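Local structure of endo-pectate lyase (3B4N) at residues H228-K231 with N232-T235. The protein cleaves polygalacturonate, and probably methylated pectins as well, by calcium-dependent elimination within the chain, leaving unsaturated galacturonosyl ends. Sequence-based numbering, arbitrary orientation.
Sequences HNSK and NSTT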
# COMPACT_ATOMS: atom_id res chain seq x y z
N HIS A 228 8.60 9.82 -1.93
CA HIS A 228 8.95 10.49 -0.68
C HIS A 228 9.83 11.70 -0.98
O HIS A 228 10.98 11.56 -1.43
CB HIS A 228 9.66 9.45 0.20
CG HIS A 228 9.85 9.85 1.63
ND1 HIS A 228 9.97 8.91 2.63
CD2 HIS A 228 10.04 11.05 2.21
CE1 HIS A 228 10.23 9.52 3.77
NE2 HIS A 228 10.28 10.82 3.54
N ASN A 229 9.26 12.88 -0.75
CA ASN A 229 9.92 14.16 -1.04
C ASN A 229 10.38 14.97 0.16
O ASN A 229 11.38 15.69 0.07
CB ASN A 229 8.98 15.07 -1.84
CG ASN A 229 8.49 14.43 -3.13
OD1 ASN A 229 7.33 14.59 -3.51
ND2 ASN A 229 9.38 13.72 -3.81
N SER A 230 9.64 14.92 1.26
CA SER A 230 10.06 15.71 2.42
C SER A 230 11.33 15.12 3.02
O SER A 230 11.75 14.02 2.67
CB SER A 230 8.95 15.73 3.47
OG SER A 230 8.60 14.42 3.85
N LYS A 231 11.95 15.88 3.93
CA LYS A 231 13.18 15.45 4.60
C LYS A 231 12.93 15.32 6.11
O LYS A 231 11.97 15.88 6.63
CB LYS A 231 14.31 16.46 4.35
CG LYS A 231 14.54 16.79 2.89
CD LYS A 231 15.49 17.96 2.72
CE LYS A 231 15.52 18.44 1.28
NZ LYS A 231 16.18 19.77 1.16
N ASN A 232 13.82 14.60 6.79
CA ASN A 232 13.70 14.37 8.23
C ASN A 232 12.32 13.75 8.44
O ASN A 232 11.60 14.09 9.38
CB ASN A 232 13.79 15.71 8.99
CG ASN A 232 14.99 16.53 8.57
OD1 ASN A 232 16.13 16.14 8.80
ND2 ASN A 232 14.74 17.67 7.95
N SER A 233 11.97 12.83 7.54
CA SER A 233 10.65 12.22 7.55
C SER A 233 10.69 10.73 7.25
O SER A 233 11.66 10.23 6.67
CB SER A 233 9.79 12.92 6.51
OG SER A 233 10.46 12.96 5.27
N THR A 234 9.60 10.06 7.58
CA THR A 234 9.53 8.61 7.44
C THR A 234 8.26 8.11 6.77
O THR A 234 7.18 8.65 7.00
CB THR A 234 9.54 7.96 8.85
OG1 THR A 234 10.62 8.51 9.61
CG2 THR A 234 9.70 6.44 8.76
N THR A 235 8.42 7.09 5.93
CA THR A 235 7.28 6.41 5.32
C THR A 235 7.28 5.03 5.98
O THR A 235 8.31 4.34 6.00
CB THR A 235 7.43 6.27 3.80
OG1 THR A 235 7.39 7.58 3.21
CG2 THR A 235 6.27 5.44 3.23
O HOH W 1 12.06 19.17 7.23
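Ser233 OG is gripped by His228 NE2 and Ser230 OG, which approach it roughly at right angles inside the turn that joins two strands. Its hydrogen bond to His228 NE2, 2.8 Å long and nearly straight at 167°, meets the imidazole at its edge, close to the ring plane. At the ring's other nitrogen, ND1 accepts from the indole N-H of Trp251, so NE2 is probably the donor to Ser233 OG, and the two bonds fix the ring's rotation. Ser233 OG is also hydrogen-bonded to Ser230 OG at 2.8 Å, probably as donor, since Ser230 OG passes its own proton to the backbone carbonyl of Gly201. With chi1 at 51°, the Ser233 hydroxyl is folded between its own backbone N and carbonyl carbon, which aims it at both partners. The His228 ring, swung anti to its main-chain nitrogen (chi1 -168°), turns its CE1-NE2 edge to the strand backbone: CE1 comes 3.3 Å from Ser233 O and 3.8 Å from Thr234 CA. Thr235 OG1 approaches the ring obliquely and is itself hydrogen-bonded to Asn199 ND2. Outside the turn, a water accepts from Asn232 ND2 and donates weakly to Lys231 O. The arrangement closes the corner between strands 224-228 and 233-238 of the right-handed parallel beta-helix, flanked by strand 197-199 on the preceding coil and strand 264-268 on the next.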